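Thiamine-monophosphate kinase (Stenotrophomonas maltophilia, PDB 6XEP) probably catalyses the ATP-dependent phosphorylation of thiamine monophosphate to thiamine diphosphate, the active form of vitamin B1. Local coordinates at residues G166-A171 against D248-S253; L202-R207 against D274-C279. All coordinates share one frame; numbering follows the deposited sequence.

Contact 1: residues G166-A171 against D248-S253; sequences GTLGDA and DSLPIS
Two helix N-termini meet in this contact, which lies in the C-terminal domain of a PurM-like (AIR synthase-related) fold. D170 opens helix 170-179, and S253 is the N-cap of helix 254-259. The S253 hydroxyl donates to D170 OD1, with OG 2.6 Å from OD1. It arrives on the syn side of the carboxylate, 28° out of its plane. S253 OG sits between its own backbone N and carbonyl carbon (chi1 72°), and from there it also caps the backbone N of L256. The other carboxylate oxygen serves its own segment: T167 OG1 donates to D170 OD2 at 2.7 Å, from above the carboxylate plane. R200 forms a salt bridge with D170 OD2 as well, so the carboxylate is held at both oxygens. A water sits in the corner between the two segments. It donates to L168 O and to D170 OD1, and it accepts from S253 N at 2.6 Å. One backbone bond ties the loops directly, with L168 N donating to P251 O at 3.0 Å. T167 CA leans on the same oxygen in a CA-H...O contact. The P251 ring packs against the G166 carbonyl, its CB 3.3 Å from G166 O. T167 CG2 lies against S253 CB. L168 and L250 lie alongside each other, with L168 CD1 4.2 Å from L250 CD2. On one flank L250 packs on helix 262-271 and P251 on strand 301-308, while on the other T167, D170 and A171 touch helix 192-202. The contact thus joins the end of strand 161-165 to the helices around it.

Contact 2: residues L202-R207 against D274-C279; sequences LRPTPR and DDYELC
R207 and E277 both bend at chi2 (-61° and -71°), which turns the guanidinium and the carboxylate toward each other. The arginine then grips the glutamate side-on with two nitrogens, one to each oxygen. R207 NE donates to E277 OE1 at 2.8 Å, and R207 NH2 donates to E277 OE2, also at 2.8 Å. Both bonds are close to straight. Both oxygens lie near the guanidinium plane, and OE2 uses its syn lone pair. OE1 is met on its syn side but out of the carboxylate plane. The two planes are 28° apart. T205 CB lies 3.6 Å above one face of the R207 guanidinium. The carboxylate has further partners: OE1 accepts from S165 OG, and OE2 forms a salt bridge with R200. This buried glutamate thus has two arginines beside it, which would favour its charged form.

The backbones are bridged by water. One water accepts from R207 N and donates to Y276 O at 2.7 Å. Another lies 2.9 Å from T205 O and bridges toward D275 O. P204 lies alongside Y276, with P204 CG 3.8 Å from Y276 CD2. R207 CB packs against L278 CG. The D274 carboxylate pairs with K74 and also accepts a hydrogen bond from H6, a tag residue of the second subunit. Y276 has positive phi, and with E277 it faces V224. This is a G1 beta bulge where strand 277-282 of the PurM-like C-terminal domain begins, beside D274, predicted to bind substrate, and S225, which touches Y276 and is predicted to bind ATP.

How the contacts relate
The centres of contacts 1 and 2 are 11 Å apart, and all four segments lie in the AIR synthase-related C-terminal domain. Along the chain the segments alternate: 166-171, 202-207, 248-253, 274-279. Segment 166-171 follows strand 161-165, which is the antiparallel neighbour of strand 277-282 in the six-stranded mixed sheet. Helix 192-202 touches contact 1 and runs into the loop of contact 2. The two contacts also meet directly. G169 N lies 2.7 Å from D275 OD1, a probable hydrogen bond. R200 of helix 192-202 forms salt bridges with D170 of contact 1 and E277 of contact 2. The contacts therefore form one connected polar network beside the predicted substrate site.

Contact 1: residues G166-A171 against D248-S253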
# COMPACT_ATOMS: atom_id res chain seq x y z
N GLY A 166 -6.67 22.08 16.93
CA GLY A 166 -5.68 21.64 17.91
C GLY A 166 -4.63 22.68 18.22
O GLY A 166 -4.93 23.87 18.47
N THR A 167 -3.38 22.23 18.25
CA THR A 167 -2.23 23.08 18.54
C THR A 167 -1.18 22.80 17.49
O THR A 167 -1.17 21.73 16.87
CB THR A 167 -1.64 22.83 19.94
OG1 THR A 167 -1.31 21.43 20.07
CG2 THR A 167 -2.65 23.22 21.03
N LEU A 168 -0.27 23.76 17.29
CA LEU A 168 0.75 23.63 16.26
C LEU A 168 2.13 23.65 16.89
O LEU A 168 2.42 24.51 17.74
CB LEU A 168 0.65 24.78 15.24
CG LEU A 168 -0.60 24.76 14.36
CD1 LEU A 168 -0.60 26.01 13.45
CD2 LEU A 168 -0.65 23.49 13.52
N GLY A 169 2.99 22.74 16.44
CA GLY A 169 4.40 22.77 16.78
C GLY A 169 4.83 21.83 17.88
O GLY A 169 6.03 21.74 18.17
N ASP A 170 3.88 21.12 18.51
CA ASP A 170 4.23 20.24 19.62
C ASP A 170 5.21 19.15 19.19
O ASP A 170 6.21 18.88 19.87
CB ASP A 170 2.97 19.60 20.17
CG ASP A 170 2.08 20.57 20.90
OD1 ASP A 170 2.56 21.63 21.37
OD2 ASP A 170 0.89 20.24 21.02
N ALA A 171 4.89 18.46 18.09
CA ALA A 171 5.77 17.39 17.64
C ALA A 171 7.16 17.92 17.34
O ALA A 171 8.17 17.32 17.74
CB ALA A 171 5.16 16.70 16.41
N ASP A 248 0.81 35.82 16.02
CA ASP A 248 0.44 35.92 17.43
C ASP A 248 -0.79 35.09 17.76
O ASP A 248 -0.99 34.75 18.93
CB ASP A 248 0.17 37.38 17.83
CG ASP A 248 1.42 38.26 17.85
OD1 ASP A 248 2.55 37.73 17.93
OD2 ASP A 248 1.26 39.49 17.78
N SER A 249 -1.61 34.75 16.76
CA SER A 249 -2.87 34.03 16.96
C SER A 249 -2.72 32.52 16.92
O SER A 249 -3.69 31.80 17.18
CB SER A 249 -3.88 34.41 15.88
OG SER A 249 -4.16 35.80 15.93
N LEU A 250 -1.55 32.02 16.57
CA LEU A 250 -1.39 30.59 16.40
C LEU A 250 -1.66 29.87 17.73
O LEU A 250 -1.26 30.37 18.79
CB LEU A 250 0.02 30.28 15.91
CG LEU A 250 0.41 30.79 14.52
CD1 LEU A 250 1.84 30.40 14.22
CD2 LEU A 250 -0.55 30.25 13.47
N PRO A 251 -2.34 28.71 17.71
CA PRO A 251 -2.58 27.95 18.95
C PRO A 251 -1.33 27.22 19.39
O PRO A 251 -0.89 26.26 18.75
CB PRO A 251 -3.70 26.98 18.54
CG PRO A 251 -3.48 26.76 17.08
CD PRO A 251 -3.07 28.12 16.57
N ILE A 252 -0.76 27.66 20.50
CA ILE A 252 0.48 27.08 21.01
C ILE A 252 0.17 26.45 22.36
O ILE A 252 -0.41 27.10 23.25
CB ILE A 252 1.59 28.14 21.08
CG1 ILE A 252 2.00 28.52 19.65
CG2 ILE A 252 2.80 27.63 21.85
CD1 ILE A 252 2.93 29.69 19.53
N SER A 253 0.53 25.18 22.51
CA SER A 253 0.16 24.45 23.71
C SER A 253 0.91 24.99 24.93
O SER A 253 1.94 25.66 24.82
CB SER A 253 0.45 22.96 23.55
OG SER A 253 1.84 22.71 23.57
O HOH W 1 1.58 23.86 20.47

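Contact 2: residues L202-R207 against D274-C279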
# COMPACT_ATOMS: atom_id res chain seq x y z
N LEU A 202 4.87 11.25 19.11
CA LEU A 202 4.75 9.80 18.95
C LEU A 202 3.35 9.39 18.52
O LEU A 202 3.20 8.45 17.73
CB LEU A 202 5.11 9.09 20.26
CG LEU A 202 6.54 9.30 20.74
CD1 LEU A 202 6.70 8.51 22.03
CD2 LEU A 202 7.53 8.84 19.69
N ARG A 203 2.32 10.05 19.03
CA ARG A 203 0.94 9.62 18.81
C ARG A 203 0.09 10.81 18.40
O ARG A 203 -0.80 11.23 19.16
CB ARG A 203 0.36 8.97 20.06
CG ARG A 203 0.96 7.65 20.47
CD ARG A 203 0.19 7.10 21.70
NE ARG A 203 1.10 6.26 22.45
CZ ARG A 203 1.03 6.07 23.75
NH1 ARG A 203 0.07 6.63 24.47
NH2 ARG A 203 1.92 5.28 24.33
N PRO A 204 0.31 11.36 17.21
CA PRO A 204 -0.54 12.48 16.75
C PRO A 204 -1.99 12.02 16.62
O PRO A 204 -2.26 10.84 16.37
CB PRO A 204 0.06 12.84 15.39
CG PRO A 204 0.68 11.57 14.90
CD PRO A 204 1.25 10.93 16.17
N THR A 205 -2.93 12.96 16.77
CA THR A 205 -4.35 12.62 16.71
C THR A 205 -4.95 13.04 15.37
O THR A 205 -5.12 14.25 15.13
CB THR A 205 -5.11 13.28 17.86
OG1 THR A 205 -4.50 12.91 19.11
CG2 THR A 205 -6.57 12.80 17.87
N PRO A 206 -5.30 12.11 14.47
CA PRO A 206 -5.89 12.53 13.19
C PRO A 206 -7.30 13.05 13.42
O PRO A 206 -8.07 12.45 14.16
CB PRO A 206 -5.89 11.25 12.36
CG PRO A 206 -6.03 10.12 13.39
CD PRO A 206 -5.21 10.64 14.59
N ARG A 207 -7.63 14.19 12.80
CA ARG A 207 -8.89 14.85 13.11
C ARG A 207 -9.99 14.39 12.15
O ARG A 207 -10.59 15.17 11.41
CB ARG A 207 -8.72 16.36 13.09
CG ARG A 207 -7.55 16.85 13.94
CD ARG A 207 -7.73 16.49 15.43
NE ARG A 207 -6.71 17.18 16.21
CZ ARG A 207 -6.52 17.00 17.51
NH1 ARG A 207 -7.29 16.13 18.18
NH2 ARG A 207 -5.54 17.68 18.12
N ASP A 274 4.89 17.31 11.28
CA ASP A 274 4.14 16.21 11.91
C ASP A 274 3.07 16.67 12.89
O ASP A 274 2.76 15.95 13.85
CB ASP A 274 5.08 15.23 12.60
CG ASP A 274 5.86 14.39 11.62
OD1 ASP A 274 5.83 14.69 10.41
OD2 ASP A 274 6.50 13.42 12.07
N ASP A 275 2.45 17.83 12.69
CA ASP A 275 1.34 18.19 13.58
C ASP A 275 0.14 17.27 13.36
O ASP A 275 -0.50 16.83 14.33
CB ASP A 275 0.89 19.62 13.34
CG ASP A 275 1.95 20.63 13.71
OD1 ASP A 275 2.40 20.64 14.88
OD2 ASP A 275 2.30 21.45 12.84
N TYR A 276 -0.15 16.96 12.10
CA TYR A 276 -1.35 16.21 11.69
C TYR A 276 -2.61 16.88 12.25
O TYR A 276 -3.54 16.23 12.73
CB TYR A 276 -1.22 14.72 12.06
CG TYR A 276 -0.06 14.15 11.28
CD1 TYR A 276 -0.16 14.00 9.90
CD2 TYR A 276 1.17 13.84 11.89
CE1 TYR A 276 0.91 13.52 9.14
CE2 TYR A 276 2.24 13.35 11.13
CZ TYR A 276 2.10 13.19 9.76
OH TYR A 276 3.14 12.73 8.97
N GLU A 277 -2.64 18.21 12.15
CA GLU A 277 -3.83 19.01 12.38
C GLU A 277 -4.46 19.35 11.03
O GLU A 277 -3.89 19.06 9.98
CB GLU A 277 -3.47 20.29 13.15
CG GLU A 277 -2.93 19.98 14.55
CD GLU A 277 -4.00 19.47 15.53
OE1 GLU A 277 -5.19 19.30 15.14
OE2 GLU A 277 -3.66 19.24 16.71
N LEU A 278 -5.67 19.92 11.05
CA LEU A 278 -6.34 20.34 9.82
C LEU A 278 -6.37 21.86 9.76
O LEU A 278 -6.77 22.50 10.73
CB LEU A 278 -7.77 19.80 9.76
CG LEU A 278 -7.98 18.32 9.50
CD1 LEU A 278 -9.48 18.04 9.27
CD2 LEU A 278 -7.17 17.89 8.28
N CYS A 279 -5.98 22.42 8.62
CA CYS A 279 -6.10 23.85 8.37
C CYS A 279 -7.16 24.04 7.30
O CYS A 279 -7.15 23.34 6.28
CB CYS A 279 -4.76 24.44 7.92
SG CYS A 279 -4.82 26.18 7.47
O HOH W 2 -2.80 15.79 15.75
O HOH W 3 -5.65 15.41 11.23